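Pyroglutamyl-peptidase I (Fervidobacterium islandicum, PDB 6LTQ) probably removes pyroglutamate residues from the amino termini of peptides, as a thermophilic cysteine peptidase of the pyroglutamyl-peptidase family. Local coordinates at residues D[34-39]-D[179-184]; D[38-43]-D[208-213]; D[54-59]-D[63-68]; D[68-73]-D[160-165]. All coordinates share one frame; numbering follows the deposited sequence.

Contact 1 of 4, residues D[34-39]-D[179-184]; sequences MRIVKR and VHLPFL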
# COMPACT_ATOMS: atom_id res chain seq x y z
N MET D 34 7.84 -4.11 24.23
CA MET D 34 8.39 -3.86 25.57
C MET D 34 7.39 -3.10 26.44
O MET D 34 7.17 -3.47 27.61
CB MET D 34 9.70 -3.07 25.43
CG MET D 34 10.49 -2.75 26.76
SD MET D 34 12.05 -1.98 26.29
CE MET D 34 12.58 -1.35 27.89
N ARG D 35 6.73 -2.07 25.89
CA ARG D 35 5.78 -1.30 26.70
C ARG D 35 4.61 -2.15 27.17
O ARG D 35 4.18 -2.02 28.32
CB ARG D 35 5.26 -0.10 25.92
CG ARG D 35 6.32 0.87 25.51
CD ARG D 35 6.60 1.87 26.60
NE ARG D 35 5.39 2.58 27.00
CZ ARG D 35 5.02 3.76 26.50
NH1 ARG D 35 3.91 4.34 26.93
NH2 ARG D 35 5.77 4.35 25.57
N ILE D 36 4.06 -3.00 26.29
CA ILE D 36 2.93 -3.86 26.70
C ILE D 36 3.36 -4.82 27.79
O ILE D 36 2.60 -5.10 28.73
CB ILE D 36 2.36 -4.63 25.50
CG1 ILE D 36 1.74 -3.70 24.46
CG2 ILE D 36 1.31 -5.67 25.96
CD1 ILE D 36 1.25 -4.49 23.22
N VAL D 37 4.55 -5.41 27.65
CA VAL D 37 5.02 -6.36 28.64
C VAL D 37 5.16 -5.67 30.00
O VAL D 37 4.71 -6.19 31.03
CB VAL D 37 6.35 -7.00 28.19
CG1 VAL D 37 7.00 -7.75 29.36
CG2 VAL D 37 6.13 -7.96 27.01
N LYS D 38 5.74 -4.46 30.00
CA LYS D 38 5.84 -3.68 31.24
C LYS D 38 4.47 -3.37 31.80
O LYS D 38 4.25 -3.46 33.01
CB LYS D 38 6.61 -2.38 30.99
CG LYS D 38 8.09 -2.55 30.62
CD LYS D 38 8.77 -1.17 30.45
CE LYS D 38 7.96 -0.22 29.55
NZ LYS D 38 8.70 1.00 29.12
N ARG D 39 3.52 -3.00 30.94
CA ARG D 39 2.19 -2.68 31.42
C ARG D 39 1.51 -3.90 32.06
O ARG D 39 0.85 -3.77 33.09
CB ARG D 39 1.33 -2.11 30.29
CG ARG D 39 -0.03 -1.68 30.75
CD ARG D 39 -0.63 -0.68 29.79
NE ARG D 39 -0.02 0.64 29.94
CZ ARG D 39 -0.48 1.73 29.34
NH1 ARG D 39 -1.55 1.65 28.55
NH2 ARG D 39 0.12 2.90 29.51
N VAL D 179 3.04 -12.60 18.13
CA VAL D 179 2.08 -11.53 17.81
C VAL D 179 2.90 -10.31 17.42
O VAL D 179 3.67 -9.78 18.24
CB VAL D 179 1.14 -11.23 18.98
CG1 VAL D 179 0.13 -10.15 18.57
CG2 VAL D 179 0.39 -12.49 19.40
N HIS D 180 2.85 -9.94 16.14
CA HIS D 180 3.40 -8.68 15.68
C HIS D 180 2.43 -7.53 15.93
O HIS D 180 1.21 -7.68 15.82
CB HIS D 180 3.77 -8.75 14.20
CG HIS D 180 5.21 -9.09 13.97
ND1 HIS D 180 5.61 -10.05 13.07
CD2 HIS D 180 6.34 -8.61 14.54
CE1 HIS D 180 6.93 -10.13 13.07
NE2 HIS D 180 7.40 -9.27 13.96
N LEU D 181 3.01 -6.36 16.21
CA LEU D 181 2.27 -5.20 16.68
C LEU D 181 2.55 -3.98 15.81
O LEU D 181 3.69 -3.76 15.37
CB LEU D 181 2.66 -4.86 18.14
CG LEU D 181 2.50 -5.98 19.14
CD1 LEU D 181 3.30 -5.63 20.43
CD2 LEU D 181 1.02 -6.20 19.44
N PRO D 182 1.53 -3.15 15.59
CA PRO D 182 1.74 -1.88 14.88
C PRO D 182 2.68 -0.97 15.64
O PRO D 182 2.89 -1.12 16.85
CB PRO D 182 0.33 -1.26 14.82
CG PRO D 182 -0.63 -2.44 14.94
CD PRO D 182 0.10 -3.42 15.87
N PHE D 183 3.24 0.00 14.92
CA PHE D 183 3.83 1.17 15.58
C PHE D 183 2.84 1.79 16.56
O PHE D 183 1.63 1.80 16.32
CB PHE D 183 4.20 2.23 14.55
CG PHE D 183 5.54 2.06 13.93
CD1 PHE D 183 6.65 1.69 14.69
CD2 PHE D 183 5.71 2.33 12.59
CE1 PHE D 183 7.90 1.59 14.10
CE2 PHE D 183 6.97 2.22 12.00
CZ PHE D 183 8.06 1.85 12.76
N LEU D 184 3.36 2.32 17.66
CA LEU D 184 2.58 3.25 18.46
C LEU D 184 2.43 4.57 17.72
O LEU D 184 3.30 4.95 16.92
CB LEU D 184 3.25 3.51 19.82
CG LEU D 184 3.40 2.30 20.75
CD1 LEU D 184 4.27 2.68 21.96
CD2 LEU D 184 2.06 1.74 21.22
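Ile36 and Leu181 make a small, buried apolar contact between helix 32-40 and the end of strand 175-181, a joint of the kind by which an alpha/beta fold seats a helix on its sheet. Their side chains reach toward each other tip to tip, and the CD1 methyls of Ile36 and Leu181 meet at 3.6 Å. The longer branch of Ile36 extends fully, CD1 trans to CA across the CB-CG1 bond (chi2 176°), which carries its terminal methyl out to the leucine. A looser second touch lies one helix residue earlier: a methyl of Leu184, CD1, sits over one face of the Arg35 guanidinium, 4.3 Å from NH2. Leu184 is the N-cap residue of helix 185-189, whose Glu186 offers Arg35 a long, weak ion pair. After Leu181 the strand ends, and Pro182 and Phe183 lead to that helix. His180, beside Leu181, bonds to Glu93 and to the oxidised cysteine at position 156, consistent with the catalytic Glu-Cys-His triad of the family. Ile36 also packs on Leu81 of strand 77-83 and, like Leu181, on Gln206, so the contact is bordered by the neighbouring strand and by helix 203-215.

Contact 2 of 4, residues D[38-43]-D[208-213]; sequences KRLSKA and KAVRLI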
# COMPACT_ATOMS: atom_id res chain seq x y z
N LYS D 38 5.74 -4.46 30.00
CA LYS D 38 5.84 -3.68 31.24
C LYS D 38 4.47 -3.37 31.80
O LYS D 38 4.25 -3.46 33.01
CB LYS D 38 6.61 -2.38 30.99
CG LYS D 38 8.09 -2.55 30.62
CD LYS D 38 8.77 -1.17 30.45
CE LYS D 38 7.96 -0.22 29.55
NZ LYS D 38 8.70 1.00 29.12
N ARG D 39 3.52 -3.00 30.94
CA ARG D 39 2.19 -2.68 31.42
C ARG D 39 1.51 -3.90 32.06
O ARG D 39 0.85 -3.77 33.09
CB ARG D 39 1.33 -2.11 30.29
CG ARG D 39 -0.03 -1.68 30.75
CD ARG D 39 -0.63 -0.68 29.79
NE ARG D 39 -0.02 0.64 29.94
CZ ARG D 39 -0.48 1.73 29.34
NH1 ARG D 39 -1.55 1.65 28.55
NH2 ARG D 39 0.12 2.90 29.51
N LEU D 40 1.66 -5.07 31.45
CA LEU D 40 0.98 -6.27 31.91
C LEU D 40 1.74 -6.97 33.04
O LEU D 40 1.24 -7.99 33.58
CB LEU D 40 0.72 -7.21 30.74
CG LEU D 40 -0.36 -6.72 29.77
CD1 LEU D 40 -0.68 -7.74 28.66
CD2 LEU D 40 -1.66 -6.27 30.48
N SER D 41 2.95 -6.47 33.36
CA SER D 41 3.78 -6.82 34.52
C SER D 41 2.99 -7.09 35.78
O SER D 41 3.30 -8.09 36.45
CB SER D 41 4.74 -5.62 34.81
OG SER D 41 5.99 -5.64 34.08
N LYS D 42 1.84 -6.41 35.94
CA LYS D 42 0.90 -6.56 37.06
C LYS D 42 -0.11 -7.68 36.76
O LYS D 42 -1.29 -7.46 36.44
CB LYS D 42 0.23 -5.22 37.29
CG LYS D 42 1.22 -4.05 36.88
CD LYS D 42 0.61 -2.69 37.22
CE LYS D 42 1.41 -1.49 36.70
NZ LYS D 42 1.89 -0.62 37.82
N ALA D 43 0.36 -8.92 36.92
CA ALA D 43 -0.30 -10.10 36.37
C ALA D 43 -1.44 -10.54 37.29
O ALA D 43 -1.34 -11.49 38.07
CB ALA D 43 0.71 -11.23 36.17
N LYS D 208 -4.97 -3.98 25.31
CA LYS D 208 -6.23 -4.70 25.40
C LYS D 208 -6.21 -5.97 24.55
O LYS D 208 -6.71 -7.02 24.98
CB LYS D 208 -7.39 -3.78 25.00
CG LYS D 208 -8.74 -4.47 24.97
CD LYS D 208 -9.89 -3.51 24.65
CE LYS D 208 -11.23 -4.23 24.58
NZ LYS D 208 -12.39 -3.32 24.30
N ALA D 209 -5.61 -5.90 23.36
CA ALA D 209 -5.59 -7.08 22.51
C ALA D 209 -4.81 -8.22 23.17
O ALA D 209 -5.28 -9.36 23.23
CB ALA D 209 -4.99 -6.74 21.15
N VAL D 210 -3.62 -7.92 23.68
CA VAL D 210 -2.80 -8.95 24.31
C VAL D 210 -3.48 -9.44 25.59
O VAL D 210 -3.45 -10.64 25.89
CB VAL D 210 -1.38 -8.42 24.57
CG1 VAL D 210 -0.56 -9.44 25.35
CG2 VAL D 210 -0.70 -8.11 23.21
N ARG D 211 -4.11 -8.53 26.33
CA ARG D 211 -4.87 -8.91 27.52
C ARG D 211 -5.96 -9.92 27.17
O ARG D 211 -6.10 -10.95 27.83
CB ARG D 211 -5.42 -7.63 28.17
CG ARG D 211 -6.17 -7.74 29.51
CD ARG D 211 -7.39 -6.89 29.64
NE ARG D 211 -7.05 -5.47 29.46
CZ ARG D 211 -7.84 -4.40 29.59
NH1 ARG D 211 -9.04 -4.46 30.14
NH2 ARG D 211 -7.30 -3.17 29.33
N LEU D 212 -6.66 -9.68 26.07
CA LEU D 212 -7.72 -10.58 25.66
C LEU D 212 -7.19 -11.95 25.25
O LEU D 212 -7.87 -12.97 25.44
CB LEU D 212 -8.53 -9.98 24.50
CG LEU D 212 -9.53 -8.89 24.88
CD1 LEU D 212 -9.92 -8.04 23.65
CD2 LEU D 212 -10.77 -9.51 25.54
N ILE D 213 -6.01 -12.00 24.63
CA ILE D 213 -5.43 -13.29 24.29
C ILE D 213 -5.13 -14.07 25.57
O ILE D 213 -5.46 -15.26 25.70
CB ILE D 213 -4.16 -13.13 23.43
CG1 ILE D 213 -4.49 -12.50 22.06
CG2 ILE D 213 -3.48 -14.49 23.24
CD1 ILE D 213 -3.24 -12.09 21.30
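Near its C-terminal end helix 32-40 comes up against helix 203-215 with the CA atoms of Leu40 and Arg211 7.8 Å apart, near enough for one leucine to span the gap between the backbones. That leucine is Leu40. Its CD1 methyl touches CG1 of Val210 at 3.7 Å, the two side chains crossing obliquely, and the same methyl lies 4.2 Å from the backbone N of Arg211. The other branch is less close: Leu40 CD2 is 4.6 Å from Arg211 CB, where the base of the arginine side chain borders the contact. On the facing helix, CG1 of Val210 stands anti to the backbone N (chi1 174°), which leaves this methyl beside the carbonyl carbon and turned to the leucine. Here an alpha/beta fold shows how two helices on one side of a sheet pack against each other as well as against the strands: Val210 rests on Leu81 of strand 77-83, and Leu40 also touches Thr207 and Leu214, so the leucine lies along a row of residues on helix 203-215. No hydrogen bond links the two segments, and the contact relies on shape. Regular helical bonds keep residues 208-213 in form, among them Leu212 N to Lys208 O at 2.9 Å. On another flank of helix 203-215, Ala209 and Ile213 meet Leu138 and Val134 of helix 131-140.

Contact 3 of 4, residues D[54-59]-D[63-68]; sequences ILPVSY and TEVLEE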
# COMPACT_ATOMS: atom_id res chain seq x y z
N ILE D 54 11.99 -9.27 28.68
CA ILE D 54 12.37 -8.41 27.57
C ILE D 54 13.65 -8.96 26.95
O ILE D 54 14.64 -9.21 27.66
CB ILE D 54 12.56 -6.96 28.02
CG1 ILE D 54 11.29 -6.44 28.70
CG2 ILE D 54 12.93 -6.08 26.83
CD1 ILE D 54 10.07 -6.49 27.81
N LEU D 55 13.63 -9.17 25.64
CA LEU D 55 14.76 -9.75 24.93
C LEU D 55 15.54 -8.69 24.18
O LEU D 55 14.97 -7.70 23.70
CB LEU D 55 14.28 -10.82 23.94
CG LEU D 55 13.50 -11.96 24.58
CD1 LEU D 55 12.83 -12.80 23.50
CD2 LEU D 55 14.42 -12.83 25.45
N PRO D 56 16.85 -8.88 24.04
CA PRO D 56 17.62 -7.97 23.21
C PRO D 56 17.38 -8.26 21.74
O PRO D 56 17.18 -9.40 21.32
CB PRO D 56 19.07 -8.30 23.58
CG PRO D 56 19.01 -9.74 23.97
CD PRO D 56 17.68 -9.95 24.63
N VAL D 57 17.45 -7.20 20.94
CA VAL D 57 17.37 -7.36 19.50
C VAL D 57 18.78 -7.68 19.02
O VAL D 57 19.52 -6.82 18.54
CB VAL D 57 16.79 -6.10 18.84
CG1 VAL D 57 16.70 -6.30 17.32
CG2 VAL D 57 15.40 -5.80 19.45
N SER D 58 19.16 -8.95 19.16
CA SER D 58 20.52 -9.41 18.89
C SER D 58 20.45 -10.84 18.39
O SER D 58 19.85 -11.70 19.04
CB SER D 58 21.38 -9.34 20.16
OG SER D 58 22.47 -10.26 20.12
N TYR D 59 21.07 -11.11 17.23
CA TYR D 59 21.00 -12.46 16.70
C TYR D 59 21.51 -13.46 17.71
O TYR D 59 20.85 -14.47 18.00
CB TYR D 59 21.81 -12.55 15.41
CG TYR D 59 21.15 -11.95 14.20
CD1 TYR D 59 19.98 -12.50 13.66
CD2 TYR D 59 21.72 -10.86 13.56
CE1 TYR D 59 19.39 -11.96 12.53
CE2 TYR D 59 21.14 -10.31 12.43
CZ TYR D 59 19.98 -10.86 11.91
OH TYR D 59 19.44 -10.28 10.79
N THR D 63 18.29 -15.46 21.66
CA THR D 63 17.93 -16.82 22.03
C THR D 63 18.75 -17.33 23.22
O THR D 63 18.31 -18.28 23.87
CB THR D 63 18.09 -17.79 20.85
OG1 THR D 63 19.39 -17.65 20.27
CG2 THR D 63 17.01 -17.53 19.78
N GLU D 64 19.93 -16.76 23.47
CA GLU D 64 20.65 -17.11 24.69
C GLU D 64 19.88 -16.64 25.92
O GLU D 64 19.61 -17.43 26.83
CB GLU D 64 22.06 -16.50 24.68
CG GLU D 64 23.06 -17.32 23.90
CD GLU D 64 24.42 -16.66 23.86
OE1 GLU D 64 24.56 -15.53 24.38
OE2 GLU D 64 25.35 -17.28 23.29
N VAL D 65 19.48 -15.36 25.93
CA VAL D 65 18.65 -14.87 27.03
C VAL D 65 17.38 -15.69 27.14
O VAL D 65 16.99 -16.10 28.24
CB VAL D 65 18.35 -13.37 26.86
CG1 VAL D 65 17.38 -12.89 27.93
CG2 VAL D 65 19.63 -12.53 26.85
N LEU D 66 16.72 -15.97 26.01
CA LEU D 66 15.49 -16.77 26.05
C LEU D 66 15.78 -18.19 26.52
O LEU D 66 15.01 -18.76 27.31
CB LEU D 66 14.82 -16.81 24.67
CG LEU D 66 13.53 -17.64 24.57
CD1 LEU D 66 12.42 -17.12 25.50
CD2 LEU D 66 12.99 -17.73 23.13
N GLU D 67 16.85 -18.80 26.01
CA GLU D 67 17.19 -20.15 26.46
C GLU D 67 17.50 -20.15 27.95
O GLU D 67 17.08 -21.05 28.68
CB GLU D 67 18.38 -20.70 25.67
CG GLU D 67 18.83 -22.10 26.09
CD GLU D 67 17.71 -23.13 26.03
OE1 GLU D 67 16.75 -22.96 25.25
OE2 GLU D 67 17.79 -24.13 26.77
N GLU D 68 18.20 -19.11 28.42
CA GLU D 68 18.54 -19.01 29.83
C GLU D 68 17.29 -18.98 30.68
O GLU D 68 17.22 -19.62 31.73
CB GLU D 68 19.39 -17.75 30.06
CG GLU D 68 19.74 -17.40 31.50
CD GLU D 68 20.45 -16.03 31.64
OE1 GLU D 68 19.96 -15.02 31.06
OE2 GLU D 68 21.50 -15.96 32.31
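Leu55 lays one methyl, CD2, against the middle of helix 59-72, where it meets CG1 of Val65 at 3.9 Å and comes equally close to the backbone N of Leu66. The CB of Leu66 lies just beyond, 4.1 Å from the same Leu55 CD2, so a single methyl is lodged against two successive helical residues. Leu55 and Val65 run antiparallel alongside one another, not end to end. Val65 uses both of its branches: with CG1 anti to the backbone N (chi1 174°) and facing Leu55, CG2 is left for the next residue, where it touches the proline ring of Pro56, 3.9 Å from CD. Strand and helix are thus joined by neighbouring residues of each, an example of the tight passage from strand to helix in a beta-alpha-beta crossover; here helix 59-72 links the parallel strands 48-55 and 77-83, with strand 15-22 between them. The connection itself is short. Val57 is the centre of an inverse gamma turn, with a weak bond from Ser58 N to Pro56 O at 3.0 Å, and Ser58 then serves as N-cap, its OG bonded to Lys61 N. Leu55 also packs on Thr20 and Phe22 of strand 15-22, while Leu66 reaches Leu18 of that strand. The side-chain contacts between the two segments are apolar and no hydrogen bond crosses, so van der Waals fit rather than directional bonding probably sets the seat of the helix here.

Contact 4 of 4, residues D[68-73]-D[160-165]; sequences EYYKTN and YYYSLH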
# COMPACT_ATOMS: atom_id res chain seq x y z
N GLU D 68 18.20 -19.11 28.42
CA GLU D 68 18.54 -19.01 29.83
C GLU D 68 17.29 -18.98 30.68
O GLU D 68 17.22 -19.62 31.73
CB GLU D 68 19.39 -17.75 30.06
CG GLU D 68 19.74 -17.40 31.50
CD GLU D 68 20.45 -16.03 31.64
OE1 GLU D 68 19.96 -15.02 31.06
OE2 GLU D 68 21.50 -15.96 32.31
N TYR D 69 16.24 -18.29 30.20
CA TYR D 69 14.98 -18.28 30.93
C TYR D 69 14.29 -19.62 30.84
O TYR D 69 13.73 -20.10 31.82
CB TYR D 69 14.04 -17.18 30.43
CG TYR D 69 12.98 -16.85 31.46
CD1 TYR D 69 11.83 -17.62 31.59
CD2 TYR D 69 13.16 -15.79 32.34
CE1 TYR D 69 10.86 -17.32 32.55
CE2 TYR D 69 12.21 -15.48 33.30
CZ TYR D 69 11.07 -16.25 33.41
OH TYR D 69 10.13 -15.93 34.38
N TYR D 70 14.31 -20.24 29.65
CA TYR D 70 13.70 -21.56 29.54
C TYR D 70 14.40 -22.56 30.46
O TYR D 70 13.73 -23.44 31.02
CB TYR D 70 13.73 -22.07 28.09
CG TYR D 70 12.60 -21.61 27.18
CD1 TYR D 70 11.27 -21.59 27.61
CD2 TYR D 70 12.88 -21.21 25.88
CE1 TYR D 70 10.25 -21.16 26.76
CE2 TYR D 70 11.87 -20.79 25.03
CZ TYR D 70 10.56 -20.77 25.46
OH TYR D 70 9.58 -20.33 24.59
N LYS D 71 15.74 -22.48 30.60
CA LYS D 71 16.33 -23.39 31.57
C LYS D 71 15.96 -23.06 33.01
O LYS D 71 15.79 -23.99 33.81
CB LYS D 71 17.82 -23.63 31.48
CG LYS D 71 17.78 -25.10 31.86
CD LYS D 71 18.68 -26.20 31.54
CE LYS D 71 20.16 -26.04 31.48
NZ LYS D 71 20.48 -27.55 31.42
N THR D 72 15.73 -21.82 33.36
CA THR D 72 15.58 -21.57 34.79
C THR D 72 14.12 -21.49 35.27
O THR D 72 13.88 -21.30 36.47
CB THR D 72 16.41 -20.34 35.18
OG1 THR D 72 16.00 -19.21 34.40
CG2 THR D 72 17.90 -20.66 34.86
N ASN D 73 13.15 -21.64 34.36
CA ASN D 73 11.73 -21.64 34.70
C ASN D 73 10.99 -22.63 33.81
O ASN D 73 11.45 -22.94 32.70
CB ASN D 73 11.12 -20.24 34.56
CG ASN D 73 11.99 -19.14 35.17
OD1 ASN D 73 12.98 -18.71 34.56
ND2 ASN D 73 11.62 -18.67 36.35
N TYR D 160 10.83 -16.89 17.41
CA TYR D 160 9.66 -17.72 17.16
C TYR D 160 10.09 -19.13 16.75
O TYR D 160 9.56 -20.12 17.26
CB TYR D 160 8.78 -17.09 16.06
CG TYR D 160 7.36 -17.57 15.99
CD1 TYR D 160 6.79 -18.30 17.02
CD2 TYR D 160 6.56 -17.27 14.87
CE1 TYR D 160 5.47 -18.73 16.95
CE2 TYR D 160 5.25 -17.70 14.79
CZ TYR D 160 4.70 -18.42 15.83
OH TYR D 160 3.39 -18.82 15.74
N TYR D 161 11.01 -19.23 15.79
CA TYR D 161 11.45 -20.55 15.35
C TYR D 161 12.13 -21.30 16.49
O TYR D 161 11.87 -22.49 16.70
CB TYR D 161 12.40 -20.42 14.16
CG TYR D 161 12.86 -21.77 13.62
CD1 TYR D 161 14.00 -22.40 14.14
CD2 TYR D 161 12.16 -22.41 12.60
CE1 TYR D 161 14.42 -23.62 13.67
CE2 TYR D 161 12.59 -23.64 12.11
CZ TYR D 161 13.72 -24.25 12.65
OH TYR D 161 14.14 -25.49 12.16
N TYR D 162 12.95 -20.59 17.26
CA TYR D 162 13.63 -21.22 18.40
C TYR D 162 12.62 -21.87 19.34
O TYR D 162 12.77 -23.04 19.72
CB TYR D 162 14.50 -20.20 19.13
CG TYR D 162 15.36 -20.86 20.20
CD1 TYR D 162 14.88 -21.08 21.48
CD2 TYR D 162 16.65 -21.29 19.89
CE1 TYR D 162 15.67 -21.70 22.44
CE2 TYR D 162 17.44 -21.91 20.84
CZ TYR D 162 16.94 -22.11 22.11
OH TYR D 162 17.74 -22.73 23.04
N SER D 163 11.55 -21.15 19.70
CA SER D 163 10.58 -21.69 20.64
C SER D 163 9.79 -22.85 20.04
O SER D 163 9.54 -23.85 20.73
CB SER D 163 9.61 -20.60 21.13
OG SER D 163 10.28 -19.68 21.99
N LEU D 164 9.37 -22.74 18.77
CA LEU D 164 8.61 -23.84 18.19
C LEU D 164 9.51 -25.07 17.98
O LEU D 164 9.04 -26.20 18.13
CB LEU D 164 7.94 -23.41 16.88
CG LEU D 164 6.69 -22.51 17.02
CD1 LEU D 164 6.24 -21.93 15.64
CD2 LEU D 164 5.53 -23.24 17.63
N HIS D 165 10.78 -24.86 17.64
CA HIS D 165 11.70 -25.99 17.52
C HIS D 165 11.99 -26.63 18.87
O HIS D 165 11.93 -27.86 19.01
CB HIS D 165 13.01 -25.54 16.87
CG HIS D 165 14.00 -26.66 16.72
ND1 HIS D 165 13.71 -27.83 16.05
CD2 HIS D 165 15.27 -26.78 17.16
CE1 HIS D 165 14.76 -28.62 16.08
NE2 HIS D 165 15.73 -28.01 16.75
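The rings of Tyr70 and Tyr162 meet at their edges, with neither placed over the face of the other: Tyr70 CD2 and Tyr162 CE1 approach to 4.5 Å, each near the plane of the opposite ring. Farther out on the Tyr70 ring a second edge contact is polar. Ser163 OG lies in the ring plane and shares a 2.8 Å hydrogen bond with Tyr70 OH, in which either hydroxyl could be the donor. The serine oxygen is also 3.6 Å from Tyr70 CE2, so it sits beside the phenol corner. The CG of Tyr70 is anti to its own carbonyl carbon (chi1 -84°), which sends the ring across the gap to the other helix. This is an instance of two helices, 59-72 and 158-170, lying side by side on one side of the sheet of an alpha/beta fold, with a buried tyrosine bridging them above strand 77-83: Tyr70 packs on Ala78 and His80, and His80 NE2 is a second hydrogen-bond partner of Ser163 OG. A phenylalanine in place of Tyr70 would probably deprive Ser163 of its partner on helix 59-72, leaving the hydroxyl to His80 and its weak bond to Val159 O and the two helices without this polar link. The Tyr162 hydroxyl probably bonds to Glu67, which forms a salt bridge with Arg166.

The four contacts show how an alpha/beta fold holds helices on a mixed sheet from two sides. Contacts 1 and 2 share helix 32-40, with centres about 10 Å apart, and meet where Ile36 packs on Val210; contacts 3 and 4 share helix 59-72, with centres about 9 Å apart. Contacts 1 and 4 lie on opposite sides of the chain's centre, about 20 Å apart between centres. Val37 and Met34 touch Ile54, so contact 1 also meets contact 3 at strand 48-55. Contacts 1 and 2 pair early with late residues and enclose, along the chain, contacts 3 and 4, which follow one another. An early helix is thereby packed against late parts of the chain.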